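Local coordinates for protein agmatinase (Deinococcus radiodurans, PDB 1WOH) that probably hydrolyses agmatine to putrescine and urea, as a two-manganese member of the arginase (ureohydrolase) family, at residues 119-124 and 139-144; 226-231 and 287-292; 144-149 and 199-204; 126-131 and 171-176; 38-43 and 47-52. All coordinates share one frame; numbering follows the deposited sequence.

Contact 1: 119-124 and 139-144; sequences GDHSVS and VVQLDA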
# COMPACT_ATOMS: atom_id res chain seq x y z
N GLY A 119 11.29 -14.53 -11.67
CA GLY A 119 12.71 -14.81 -11.48
C GLY A 119 13.58 -13.63 -11.89
O GLY A 119 13.23 -12.91 -12.82
N ASP A 120 14.71 -13.42 -11.20
CA ASP A 120 15.58 -12.32 -11.58
C ASP A 120 16.28 -12.73 -12.86
O ASP A 120 16.20 -13.89 -13.27
CB ASP A 120 16.59 -11.97 -10.46
CG ASP A 120 17.60 -13.06 -10.19
OD1 ASP A 120 18.26 -13.55 -11.14
OD2 ASP A 120 17.76 -13.42 -9.00
N HIS A 121 16.96 -11.80 -13.51
CA HIS A 121 17.59 -12.13 -14.79
C HIS A 121 18.65 -13.22 -14.78
O HIS A 121 18.95 -13.81 -15.83
CB HIS A 121 18.15 -10.87 -15.45
CG HIS A 121 18.04 -10.89 -16.94
ND1 HIS A 121 18.00 -9.74 -17.70
CD2 HIS A 121 17.91 -11.92 -17.81
CE1 HIS A 121 17.84 -10.07 -18.97
NE2 HIS A 121 17.78 -11.38 -19.06
N SER A 122 19.21 -13.52 -13.62
CA SER A 122 20.24 -14.55 -13.57
C SER A 122 19.71 -15.90 -14.05
O SER A 122 20.49 -16.76 -14.46
CB SER A 122 20.79 -14.70 -12.15
OG SER A 122 19.99 -15.58 -11.37
N VAL A 123 18.39 -16.09 -14.02
CA VAL A 123 17.83 -17.37 -14.46
C VAL A 123 18.02 -17.63 -15.96
O VAL A 123 17.95 -18.78 -16.40
CB VAL A 123 16.32 -17.48 -14.12
CG1 VAL A 123 16.11 -17.29 -12.62
CG2 VAL A 123 15.52 -16.47 -14.92
N SER A 124 18.27 -16.58 -16.74
CA SER A 124 18.47 -16.74 -18.18
C SER A 124 19.68 -17.63 -18.49
O SER A 124 19.70 -18.31 -19.51
CB SER A 124 18.66 -15.39 -18.87
OG SER A 124 17.51 -14.58 -18.74
N VAL A 139 20.23 -14.45 -29.52
CA VAL A 139 19.35 -13.98 -28.46
C VAL A 139 18.95 -12.55 -28.75
O VAL A 139 19.80 -11.72 -29.08
CB VAL A 139 20.02 -14.00 -27.05
CG1 VAL A 139 19.11 -13.28 -26.03
CG2 VAL A 139 20.25 -15.43 -26.61
N VAL A 140 17.65 -12.28 -28.67
CA VAL A 140 17.13 -10.93 -28.85
C VAL A 140 16.73 -10.56 -27.43
O VAL A 140 15.82 -11.16 -26.86
CB VAL A 140 15.91 -10.89 -29.79
CG1 VAL A 140 15.25 -9.51 -29.72
CG2 VAL A 140 16.35 -11.16 -31.23
N GLN A 141 17.44 -9.60 -26.87
CA GLN A 141 17.25 -9.17 -25.49
C GLN A 141 16.68 -7.76 -25.32
O GLN A 141 17.27 -6.79 -25.80
CB GLN A 141 18.62 -9.29 -24.79
CG GLN A 141 18.78 -8.56 -23.48
CD GLN A 141 20.24 -8.46 -23.04
OE1 GLN A 141 21.16 -8.80 -23.80
NE2 GLN A 141 20.47 -7.98 -21.82
N LEU A 142 15.53 -7.66 -24.66
CA LEU A 142 14.93 -6.35 -24.37
C LEU A 142 15.40 -6.09 -22.95
O LEU A 142 15.18 -6.92 -22.07
CB LEU A 142 13.40 -6.40 -24.42
CG LEU A 142 12.75 -6.66 -25.78
CD1 LEU A 142 11.26 -6.45 -25.65
CD2 LEU A 142 13.30 -5.72 -26.83
N ASP A 143 16.03 -4.95 -22.71
CA ASP A 143 16.60 -4.73 -21.38
C ASP A 143 17.13 -3.31 -21.25
O ASP A 143 17.60 -2.73 -22.23
CB ASP A 143 17.77 -5.71 -21.23
CG ASP A 143 18.07 -6.09 -19.79
OD1 ASP A 143 17.86 -5.26 -18.89
OD2 ASP A 143 18.56 -7.22 -19.59
N ALA A 144 17.08 -2.76 -20.04
CA ALA A 144 17.63 -1.44 -19.80
C ALA A 144 19.13 -1.64 -19.53
O ALA A 144 19.92 -0.72 -19.68
CB ALA A 144 16.98 -0.80 -18.58

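Contact 2: 226-231 and 287-292; sequences FSVDVD and LLMARL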
# COMPACT_ATOMS: atom_id res chain seq x y z
N PHE A 226 14.12 -15.30 -27.17
CA PHE A 226 13.72 -13.96 -26.72
C PHE A 226 13.90 -13.86 -25.21
O PHE A 226 13.40 -14.71 -24.48
CB PHE A 226 12.23 -13.71 -27.00
CG PHE A 226 11.90 -13.43 -28.44
CD1 PHE A 226 10.80 -14.05 -29.03
CD2 PHE A 226 12.64 -12.52 -29.19
CE1 PHE A 226 10.43 -13.75 -30.34
CE2 PHE A 226 12.28 -12.22 -30.50
CZ PHE A 226 11.17 -12.84 -31.08
N SER A 227 14.63 -12.85 -24.75
CA SER A 227 14.77 -12.64 -23.32
C SER A 227 14.19 -11.26 -23.06
O SER A 227 14.73 -10.26 -23.53
CB SER A 227 16.23 -12.67 -22.86
OG SER A 227 16.29 -12.41 -21.47
N VAL A 228 13.09 -11.20 -22.32
CA VAL A 228 12.46 -9.93 -22.03
C VAL A 228 12.59 -9.56 -20.56
O VAL A 228 11.99 -10.19 -19.69
CB VAL A 228 10.95 -9.95 -22.38
CG1 VAL A 228 10.32 -8.59 -22.04
CG2 VAL A 228 10.77 -10.27 -23.86
N ASP A 229 13.42 -8.56 -20.29
CA ASP A 229 13.59 -8.05 -18.93
C ASP A 229 12.57 -6.91 -18.89
O ASP A 229 12.65 -5.98 -19.69
CB ASP A 229 15.00 -7.50 -18.74
CG ASP A 229 15.24 -6.95 -17.34
OD1 ASP A 229 14.27 -6.49 -16.70
OD2 ASP A 229 16.40 -6.96 -16.89
N VAL A 230 11.61 -6.97 -17.98
CA VAL A 230 10.59 -5.92 -17.93
C VAL A 230 11.14 -4.52 -17.70
O VAL A 230 10.46 -3.54 -18.04
CB VAL A 230 9.49 -6.24 -16.87
CG1 VAL A 230 8.95 -7.65 -17.08
CG2 VAL A 230 10.03 -6.08 -15.46
N ASP A 231 12.35 -4.38 -17.16
CA ASP A 231 12.85 -3.03 -16.94
C ASP A 231 13.26 -2.36 -18.25
O ASP A 231 13.64 -1.18 -18.28
CB ASP A 231 13.98 -2.96 -15.87
CG ASP A 231 15.29 -3.60 -16.32
OD1 ASP A 231 15.54 -3.71 -17.54
OD2 ASP A 231 16.09 -3.96 -15.43
N LEU A 287 -0.20 -7.51 -15.28
CA LEU A 287 -1.27 -7.60 -16.26
C LEU A 287 -0.73 -7.34 -17.66
O LEU A 287 -0.96 -8.13 -18.58
CB LEU A 287 -2.39 -6.62 -15.92
CG LEU A 287 -3.26 -7.11 -14.75
CD1 LEU A 287 -4.20 -6.02 -14.27
CD2 LEU A 287 -4.04 -8.34 -15.21
N LEU A 288 0.02 -6.25 -17.81
CA LEU A 288 0.61 -5.91 -19.09
C LEU A 288 1.67 -6.89 -19.56
O LEU A 288 1.73 -7.20 -20.75
CB LEU A 288 1.22 -4.50 -19.05
CG LEU A 288 0.27 -3.39 -19.51
CD1 LEU A 288 -1.00 -3.41 -18.67
CD2 LEU A 288 0.97 -2.04 -19.41
N MET A 289 2.49 -7.39 -18.65
CA MET A 289 3.53 -8.33 -19.04
C MET A 289 3.00 -9.72 -19.40
O MET A 289 3.59 -10.43 -20.21
CB MET A 289 4.61 -8.42 -17.97
CG MET A 289 5.46 -7.15 -17.87
SD MET A 289 6.39 -6.69 -19.39
CE MET A 289 6.39 -8.23 -20.30
N ALA A 290 1.88 -10.11 -18.79
CA ALA A 290 1.29 -11.40 -19.13
C ALA A 290 0.73 -11.26 -20.55
O ALA A 290 0.83 -12.19 -21.37
CB ALA A 290 0.16 -11.75 -18.17
N ARG A 291 0.16 -10.10 -20.85
CA ARG A 291 -0.39 -9.87 -22.19
C ARG A 291 0.74 -9.86 -23.22
O ARG A 291 0.59 -10.37 -24.32
CB ARG A 291 -1.14 -8.54 -22.26
CG ARG A 291 -1.76 -8.34 -23.64
CD ARG A 291 -2.25 -6.93 -23.89
NE ARG A 291 -1.97 -6.56 -25.27
CZ ARG A 291 -2.58 -5.58 -25.93
NH1 ARG A 291 -3.53 -4.87 -25.33
NH2 ARG A 291 -2.22 -5.31 -27.17
N LEU A 292 1.87 -9.26 -22.85
CA LEU A 292 3.00 -9.20 -23.77
C LEU A 292 3.40 -10.62 -24.17
O LEU A 292 3.69 -10.88 -25.34
CB LEU A 292 4.21 -8.51 -23.13
CG LEU A 292 5.34 -8.24 -24.13
CD1 LEU A 292 5.09 -6.88 -24.80
CD2 LEU A 292 6.70 -8.20 -23.44

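Contact 3: 144-149 and 199-204; sequences AHLDFT and HTIIPM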
# COMPACT_ATOMS: atom_id res chain seq x y z
N ALA A 144 17.08 -2.76 -20.04
CA ALA A 144 17.63 -1.44 -19.80
C ALA A 144 19.13 -1.64 -19.53
O ALA A 144 19.92 -0.72 -19.68
CB ALA A 144 16.98 -0.80 -18.58
N HIS A 145 19.50 -2.85 -19.13
CA HIS A 145 20.89 -3.15 -18.81
C HIS A 145 21.50 -4.21 -19.72
O HIS A 145 20.80 -5.08 -20.22
CB HIS A 145 20.98 -3.58 -17.33
CG HIS A 145 20.27 -2.65 -16.39
ND1 HIS A 145 19.08 -2.99 -15.77
CD2 HIS A 145 20.55 -1.39 -15.99
CE1 HIS A 145 18.67 -1.98 -15.03
NE2 HIS A 145 19.55 -0.99 -15.14
N LEU A 146 22.81 -4.15 -19.92
CA LEU A 146 23.48 -5.11 -20.79
C LEU A 146 23.54 -6.52 -20.20
O LEU A 146 23.36 -7.51 -20.92
CB LEU A 146 24.89 -4.63 -21.15
CG LEU A 146 25.64 -5.47 -22.18
CD1 LEU A 146 24.90 -5.45 -23.52
CD2 LEU A 146 27.04 -4.93 -22.34
N ASP A 147 23.81 -6.61 -18.90
CA ASP A 147 23.90 -7.90 -18.21
C ASP A 147 24.87 -8.90 -18.85
O ASP A 147 24.57 -10.09 -19.02
CB ASP A 147 22.50 -8.52 -18.07
CG ASP A 147 21.57 -7.69 -17.19
OD1 ASP A 147 22.09 -6.92 -16.35
OD2 ASP A 147 20.34 -7.79 -17.33
N PHE A 148 26.05 -8.39 -19.18
CA PHE A 148 27.12 -9.18 -19.78
C PHE A 148 28.38 -9.02 -18.92
O PHE A 148 29.51 -9.14 -19.40
CB PHE A 148 27.42 -8.68 -21.20
CG PHE A 148 28.18 -9.67 -22.05
CD1 PHE A 148 27.61 -10.89 -22.39
CD2 PHE A 148 29.46 -9.38 -22.51
CE1 PHE A 148 28.30 -11.81 -23.18
CE2 PHE A 148 30.16 -10.29 -23.30
CZ PHE A 148 29.57 -11.51 -23.63
N THR A 149 28.18 -8.76 -17.63
CA THR A 149 29.30 -8.56 -16.71
C THR A 149 29.93 -9.89 -16.28
O THR A 149 29.25 -10.89 -16.10
CB THR A 149 28.82 -7.77 -15.48
OG1 THR A 149 28.56 -6.41 -15.87
CG2 THR A 149 29.86 -7.79 -14.36
N HIS A 199 28.48 -8.66 -30.74
CA HIS A 199 27.11 -8.45 -30.27
C HIS A 199 26.61 -7.08 -30.73
O HIS A 199 27.40 -6.16 -30.95
CB HIS A 199 27.04 -8.55 -28.75
CG HIS A 199 27.23 -9.94 -28.22
ND1 HIS A 199 27.66 -10.99 -29.00
CD2 HIS A 199 27.06 -10.45 -26.97
CE1 HIS A 199 27.75 -12.09 -28.26
NE2 HIS A 199 27.39 -11.78 -27.02
N THR A 200 25.30 -6.96 -30.87
CA THR A 200 24.69 -5.71 -31.31
C THR A 200 24.04 -5.00 -30.13
O THR A 200 23.18 -5.56 -29.45
CB THR A 200 23.63 -5.97 -32.39
OG1 THR A 200 24.25 -6.68 -33.48
CG2 THR A 200 23.05 -4.66 -32.92
N ILE A 201 24.47 -3.77 -29.89
CA ILE A 201 23.98 -2.97 -28.79
C ILE A 201 23.13 -1.83 -29.34
O ILE A 201 23.64 -0.96 -30.05
CB ILE A 201 25.16 -2.41 -27.97
CG1 ILE A 201 25.92 -3.56 -27.31
CG2 ILE A 201 24.67 -1.40 -26.94
CD1 ILE A 201 27.07 -3.13 -26.42
N ILE A 202 21.85 -1.83 -29.00
CA ILE A 202 20.95 -0.78 -29.48
C ILE A 202 20.37 0.03 -28.32
O ILE A 202 19.41 -0.39 -27.67
CB ILE A 202 19.79 -1.39 -30.31
CG1 ILE A 202 20.36 -2.25 -31.45
CG2 ILE A 202 18.93 -0.27 -30.90
CD1 ILE A 202 19.30 -2.99 -32.27
N PRO A 203 20.97 1.19 -28.03
CA PRO A 203 20.51 2.07 -26.94
C PRO A 203 19.06 2.49 -27.16
O PRO A 203 18.60 2.55 -28.30
CB PRO A 203 21.47 3.25 -27.02
CG PRO A 203 22.70 2.67 -27.67
CD PRO A 203 22.12 1.78 -28.73
N MET A 204 18.35 2.80 -26.08
CA MET A 204 16.96 3.23 -26.19
C MET A 204 16.86 4.49 -27.05
O MET A 204 15.88 4.68 -27.77
CB MET A 204 16.39 3.51 -24.79
CG MET A 204 14.93 3.94 -24.78
SD MET A 204 13.81 2.69 -25.43
CE MET A 204 12.60 3.73 -26.24

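Contact 4: 126-131 and 171-176; sequences PLLRAF and PNLVHI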
# COMPACT_ATOMS: atom_id res chain seq x y z
N PRO A 126 20.98 -20.46 -16.69
CA PRO A 126 20.66 -21.89 -16.68
C PRO A 126 19.58 -22.29 -17.69
O PRO A 126 19.57 -23.42 -18.19
CB PRO A 126 20.26 -22.16 -15.23
CG PRO A 126 19.78 -20.83 -14.74
CD PRO A 126 20.77 -19.87 -15.36
N LEU A 127 18.69 -21.36 -18.00
CA LEU A 127 17.64 -21.61 -18.99
C LEU A 127 18.31 -21.83 -20.34
O LEU A 127 18.03 -22.81 -21.05
CB LEU A 127 16.71 -20.39 -19.08
CG LEU A 127 15.27 -20.41 -18.57
CD1 LEU A 127 15.05 -21.52 -17.57
CD2 LEU A 127 14.94 -19.04 -17.98
N LEU A 128 19.21 -20.93 -20.71
CA LEU A 128 19.90 -21.03 -21.99
C LEU A 128 20.74 -22.29 -22.13
O LEU A 128 20.89 -22.80 -23.24
CB LEU A 128 20.76 -19.78 -22.23
CG LEU A 128 19.96 -18.57 -22.70
CD1 LEU A 128 20.80 -17.30 -22.65
CD2 LEU A 128 19.47 -18.84 -24.14
N ARG A 129 21.27 -22.81 -21.03
CA ARG A 129 22.07 -24.03 -21.12
C ARG A 129 21.27 -25.18 -21.73
O ARG A 129 21.84 -26.14 -22.24
CB ARG A 129 22.60 -24.45 -19.75
CG ARG A 129 23.62 -23.50 -19.15
CD ARG A 129 24.41 -24.15 -18.00
NE ARG A 129 23.56 -24.60 -16.91
CZ ARG A 129 24.02 -25.02 -15.73
NH1 ARG A 129 25.32 -25.04 -15.50
NH2 ARG A 129 23.18 -25.42 -14.78
N ALA A 130 19.95 -25.07 -21.67
CA ALA A 130 19.09 -26.12 -22.22
C ALA A 130 18.97 -26.05 -23.74
O ALA A 130 18.31 -26.90 -24.35
CB ALA A 130 17.71 -26.04 -21.59
N PHE A 131 19.60 -25.05 -24.35
CA PHE A 131 19.55 -24.87 -25.80
C PHE A 131 20.92 -25.09 -26.44
O PHE A 131 21.25 -24.51 -27.47
CB PHE A 131 19.04 -23.47 -26.14
CG PHE A 131 17.64 -23.20 -25.68
CD1 PHE A 131 17.35 -23.05 -24.33
CD2 PHE A 131 16.60 -23.10 -26.61
CE1 PHE A 131 16.04 -22.81 -23.90
CE2 PHE A 131 15.29 -22.86 -26.19
CZ PHE A 131 15.00 -22.72 -24.84
N PRO A 171 29.09 -22.51 -26.74
CA PRO A 171 29.77 -22.00 -27.93
C PRO A 171 28.82 -21.74 -29.10
O PRO A 171 29.14 -20.98 -30.01
CB PRO A 171 30.81 -23.09 -28.23
CG PRO A 171 30.14 -24.34 -27.72
CD PRO A 171 29.53 -23.87 -26.41
N ASN A 172 27.64 -22.37 -29.06
CA ASN A 172 26.65 -22.20 -30.13
C ASN A 172 25.89 -20.87 -30.02
O ASN A 172 25.24 -20.45 -30.99
CB ASN A 172 25.66 -23.37 -30.13
CG ASN A 172 24.90 -23.51 -28.83
OD1 ASN A 172 25.50 -23.57 -27.76
ND2 ASN A 172 23.58 -23.59 -28.92
N LEU A 173 25.96 -20.22 -28.86
CA LEU A 173 25.29 -18.92 -28.67
C LEU A 173 26.23 -17.92 -29.34
O LEU A 173 27.14 -17.38 -28.70
CB LEU A 173 25.15 -18.61 -27.18
CG LEU A 173 24.03 -17.65 -26.78
CD1 LEU A 173 24.08 -17.42 -25.27
CD2 LEU A 173 24.17 -16.33 -27.51
N VAL A 174 25.99 -17.68 -30.62
CA VAL A 174 26.87 -16.83 -31.40
C VAL A 174 26.60 -15.34 -31.48
O VAL A 174 27.48 -14.58 -31.89
CB VAL A 174 26.97 -17.34 -32.86
CG1 VAL A 174 27.50 -18.77 -32.87
CG2 VAL A 174 25.59 -17.29 -33.52
N HIS A 175 25.41 -14.90 -31.09
CA HIS A 175 25.13 -13.48 -31.20
C HIS A 175 23.98 -13.03 -30.32
O HIS A 175 23.02 -13.76 -30.11
CB HIS A 175 24.81 -13.14 -32.67
CG HIS A 175 24.64 -11.68 -32.92
ND1 HIS A 175 23.40 -11.06 -32.89
CD2 HIS A 175 25.54 -10.71 -33.18
CE1 HIS A 175 23.56 -9.77 -33.12
NE2 HIS A 175 24.85 -9.53 -33.30
N ILE A 176 24.11 -11.82 -29.80
CA ILE A 176 23.07 -11.22 -28.97
C ILE A 176 22.78 -9.83 -29.50
O ILE A 176 23.69 -9.07 -29.85
CB ILE A 176 23.49 -11.08 -27.49
CG1 ILE A 176 23.80 -12.45 -26.89
CG2 ILE A 176 22.36 -10.44 -26.68
CD1 ILE A 176 24.19 -12.40 -25.40

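Contact 5: 38-43 and 47-52; sequences FDIALG and GARFAP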
# COMPACT_ATOMS: atom_id res chain seq x y z
N PHE A 38 13.09 -17.57 -8.60
CA PHE A 38 14.42 -17.33 -8.03
C PHE A 38 14.76 -15.85 -8.13
O PHE A 38 14.81 -15.31 -9.22
CB PHE A 38 15.42 -18.16 -8.84
CG PHE A 38 16.84 -18.05 -8.38
CD1 PHE A 38 17.38 -19.02 -7.54
CD2 PHE A 38 17.66 -17.02 -8.82
CE1 PHE A 38 18.72 -18.96 -7.15
CE2 PHE A 38 19.01 -16.94 -8.44
CZ PHE A 38 19.54 -17.92 -7.60
N ASP A 39 15.01 -15.20 -6.99
CA ASP A 39 15.36 -13.79 -7.01
C ASP A 39 16.51 -13.41 -6.08
O ASP A 39 16.74 -12.23 -5.82
CB ASP A 39 14.13 -12.90 -6.72
CG ASP A 39 13.62 -13.02 -5.29
OD1 ASP A 39 14.28 -13.65 -4.44
OD2 ASP A 39 12.54 -12.45 -5.01
N ILE A 40 17.26 -14.40 -5.59
CA ILE A 40 18.35 -14.08 -4.68
C ILE A 40 19.64 -13.55 -5.32
O ILE A 40 20.60 -13.23 -4.62
CB ILE A 40 18.70 -15.28 -3.77
CG1 ILE A 40 19.05 -16.50 -4.62
CG2 ILE A 40 17.52 -15.59 -2.85
CD1 ILE A 40 19.55 -17.68 -3.79
N ALA A 41 19.65 -13.45 -6.65
CA ALA A 41 20.84 -12.96 -7.34
C ALA A 41 20.77 -11.47 -7.71
O ALA A 41 21.75 -10.91 -8.18
CB ALA A 41 21.10 -13.80 -8.60
N LEU A 42 19.62 -10.83 -7.50
CA LEU A 42 19.54 -9.42 -7.84
C LEU A 42 20.25 -8.57 -6.77
O LEU A 42 20.41 -9.00 -5.63
CB LEU A 42 18.08 -8.99 -8.01
CG LEU A 42 17.10 -9.29 -6.88
CD1 LEU A 42 17.16 -8.17 -5.84
CD2 LEU A 42 15.70 -9.39 -7.45
N GLY A 43 20.68 -7.38 -7.15
CA GLY A 43 21.40 -6.55 -6.20
C GLY A 43 20.63 -5.49 -5.45
O GLY A 43 21.19 -4.84 -4.57
N GLY A 47 11.58 -9.64 -4.89
CA GLY A 47 10.17 -9.75 -5.19
C GLY A 47 9.89 -10.55 -6.44
O GLY A 47 8.78 -11.07 -6.62
N ALA A 48 10.88 -10.65 -7.32
CA ALA A 48 10.71 -11.40 -8.56
C ALA A 48 10.41 -12.88 -8.31
O ALA A 48 9.99 -13.58 -9.23
CB ALA A 48 11.95 -11.24 -9.45
N ARG A 49 10.62 -13.36 -7.09
CA ARG A 49 10.32 -14.77 -6.82
C ARG A 49 8.82 -14.99 -6.89
O ARG A 49 8.35 -16.12 -7.05
CB ARG A 49 10.84 -15.19 -5.44
CG ARG A 49 10.19 -14.44 -4.29
CD ARG A 49 11.24 -14.11 -3.24
NE ARG A 49 11.46 -15.21 -2.30
CZ ARG A 49 12.57 -15.39 -1.61
NH1 ARG A 49 13.60 -14.55 -1.74
NH2 ARG A 49 12.65 -16.40 -0.75
N PHE A 50 8.07 -13.90 -6.77
CA PHE A 50 6.61 -13.96 -6.81
C PHE A 50 6.07 -13.70 -8.22
O PHE A 50 4.86 -13.78 -8.44
CB PHE A 50 6.00 -12.91 -5.87
CG PHE A 50 6.52 -12.96 -4.46
CD1 PHE A 50 6.36 -14.09 -3.68
CD2 PHE A 50 7.15 -11.85 -3.90
CE1 PHE A 50 6.81 -14.13 -2.36
CE2 PHE A 50 7.60 -11.86 -2.59
CZ PHE A 50 7.43 -13.01 -1.81
N ALA A 51 6.95 -13.38 -9.16
CA ALA A 51 6.52 -13.07 -10.52
C ALA A 51 5.86 -14.22 -11.28
O ALA A 51 4.86 -14.01 -11.96
CB ALA A 51 7.69 -12.52 -11.32
N PRO A 52 6.43 -15.43 -11.20
CA PRO A 52 5.78 -16.52 -11.94
C PRO A 52 4.32 -16.66 -11.54
O PRO A 52 3.44 -16.82 -12.40
CB PRO A 52 6.61 -17.75 -11.55
CG PRO A 52 7.98 -17.15 -11.35
CD PRO A 52 7.67 -15.90 -10.56

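Contact 1: 119-124 and 139-144
His121 and Asp143 stand across from each other with their CA atoms 10.0 Å apart, so only side chains bridge the gap. Residues 119-124 form a loop that leaves strand 114-118 and tightens into a short 3-10 turn at 121-123; residues 139-144 are the end of strand 137-142 and the turn beyond it. His121 and Asp143 reach in from opposite directions. Asp143 OD2 sits 3.0 Å from His121 CE1, in the plane of the imidazole at its edge, and the ring and carboxylate planes differ by just 24°. His121 ND1 is 3.2 Å from the same Asp143 OD2, but the angle is too poor for a hydrogen bond; ND1 has instead a weak bond to Asp229 OD2. This is the manganese site of the arginase fold, built from loops at strand ends: both residues bind manganese in another structure of this protein, but no metal is bound to this chain here. The other ring nitrogen, NE2, hydrogen-bonds Ser227 OG, which limits the imidazole's rotation. Gln141 acts as a second shell: its NE2 gives Asp143 OD2 a bond of 3.0 Å, lying in the amide plane but coming from above the carboxylate plane. The same NE2 also serves Leu146 O, while Gln141 OE1 accepts from Thr178. Asp143 CG is anti to the backbone N (chi1 -154°), carrying the carboxylate toward His121, and Asp143 OD1 takes the amide of His145.

Contact 2: 226-231 and 287-292
Val228 and Val230 meet Met289 and Leu292 in a wholly apolar contact, buried where helix 284-302 lies on one side of the central parallel sheet, at the end of strand 223-229. The CA atoms of Val230 and Met289 come within 7.5 Å. Met289 does most of the touching: its chain bends at chi2 and chi3, so the thioether folds over Val230 instead of stretching past it, and SD lies 3.6 Å from Val230 CG1. CG of Met289 is equally near that methyl. The turned-back CE is about as close to one valine as to the other, 4.2 Å from Val230 CG1 and 4.3 Å from Val228 CG1. One helical turn on, Leu292 and Val228 meet tip to tip, CD2 of the leucine 3.9 Å from CG1 of the valine. Leu272 of neighbouring strand 266-273 touches Val228, Val230 and Met289, and Leu55 of helix 51-59 meets Met289 as well. Between the two valines, Asp229 turns its side chain away from the helix; it and Asp231 bind manganese in another structure of this protein. With no hydrogen bond between the segments, the fit rests on shape and burial alone, and the strand end that carries the metal-binding aspartates is backed by nonpolar side chains.

Contact 3: 144-149 and 199-204
Leu146 and Phe148 hang from the loop after strand 137-142 onto Ile201 of strand 200-203 and His199 just before it, at the edge of the parallel sheet of this arginase-family alpha/beta fold. The loop has no regular structure. Between the two hydrophobic residues, Asp147 takes a left-handed conformation, with phi and psi both positive. The neighbours His145 and Asp147 are manganese ligands in another structure of this protein, and the side chain of each stays more than 10 Å from 199-204, so the loop gives its metal ligands to the site and its apolar residues to the interior. Phe148 has CG anti to the backbone N (chi1 -162°), which swings the ring out toward His199. The two side chains cross at about a right angle and pair as an offset edge-to-face contact: the edge of the imidazole is directed at the phenyl face, toward its rim, with ring centroids 5.3 Å apart and planes at 63°. Ala193 and Ala194 of helix 188-196, and Phe163 and Cys167 of helix 162-169, enclose Phe148 further. Ile201 also packs on Leu69 of a neighbouring subunit. Leu146 likewise has CG anti to N, and its CD1 branch reaches the end of the extended Ile201 chain; the only touch between them is a methyl pair, Leu146 CD1 lying 4.3 Å from Ile201 CD1.

Contact 4: 126-131 and 171-176
Phe131 and Asn172 close a small hydrogen-bonded link at the end of the sheet away from the manganese site, between the stretch leading from helix 124-128 to strand 137-142 and the chain entering strand 173-181. Their CA atoms are 8.7 Å apart. The amide of Asn172 makes the reach: ND2 donates to Phe131 O at 2.9 Å with a bent N-H...O angle of 140°. The acceptor lies close to the amide plane of Asn172, while the donor is tilted somewhat from the carbonyl plane. With a chi1 of 60°, CG of Asn172 sits between its own backbone N and carbonyl carbon, which turns the amide toward Phe131 O. The stronger bond of ND2 goes to Val134 O, so one amide nitrogen ties together two carbonyls of that connecting stretch. A leucine in place of Asn172 would probably leave the carbonyls of Phe131 and Val134 without this shared donor and set the stretch free to shift. Helix 124-128 belongs to the beta-alpha-beta crossover from strand 114-118 to strand 137-142, and helix 162-169 to the next one, which leads into strand 173-181. Leu128 of the first connection and Leu173, at the start of strand 173-181, cross at about a right angle and meet by single methyls, Leu128 CD1 to Leu173 CD1 at 4.2 Å. Leu173 is the centre of an inverse gamma turn as the strand begins. Ala166 of helix 162-169 touches both leucines, and Leu137 lies against Leu128. The Phe131 ring turns elsewhere, in a cation-pi contact with Arg108 and edge-to-face with Tyr225.

Contact 5: 38-43 and 47-52
Asp39 and Arg49 carry this contact, joining the loop after strand 31-36 to the 3-10 turn that leads into helix 51-59. Around them the backbones run close, with the CA atoms of Phe38 and Arg49 only 5.0 Å apart. OD1 of Asp39 forms a salt bridge with Arg49 NH1 at 2.9 Å; as a hydrogen bond it is weak, its angle being 128°, and the carboxylate and guanidinium planes stand 62° apart, so the two groups do not pair flat. To bring NH1 there, the arginine chain bends at chi2 and chi3 and curls beside the aspartate. The other oxygen, OD2, appears to accept two backbone amides, from Gly47 N and from Arg49 N, each at 3.0 Å, but its modelled place is too near the arginine chain for those lengths to be trusted closely. Gly47 has a phi of 142°, where a side chain would jam against the preceding carbonyl. Asp39 CB also rests 3.9 Å from Ala48 CB. The arginine has a second role: its guanidinium makes a cation-pi contact with Tyr9 of a neighbouring subunit. Cutting Arg49 back to an alanine is likely to leave the Asp39 carboxylate without its charge partner and that tyrosine without its cation. Ala41 N, within the type I turn from Asp39 to Leu42, donates to Asp120 OD2. Backbone bonds from Asp120 N to Phe38 O and from Gly119 N to Ala48 O then fasten both segments to the loop after strand 114-118, the sheet neighbour of strand 31-36, while 47-50 lead directly into helix 51-59.

All five contacts are largely buried, but contacts 1 and 2 lie nearest the centre of the chain, on neighbouring strands 137-142 and 223-229, whose ends carry manganese-binding residues. Contact 3 shares Ala144 with contact 1 and adds two more metal ligands, while its own chemistry is aromatic and aliphatic. Contacts 3 and 4 meet where strands 173-181 and 200-203 run side by side. Contact 1 is polar, made of metal-ligand side chains and their second shell; contact 2 is purely nonpolar, contact 4 mixes a leucine pair with one amide bond, and contact 5 combines a salt bridge with backbone amide bonds. Contact 5 has the most residues near other subunits; contacts 2 and 3 also touch one each.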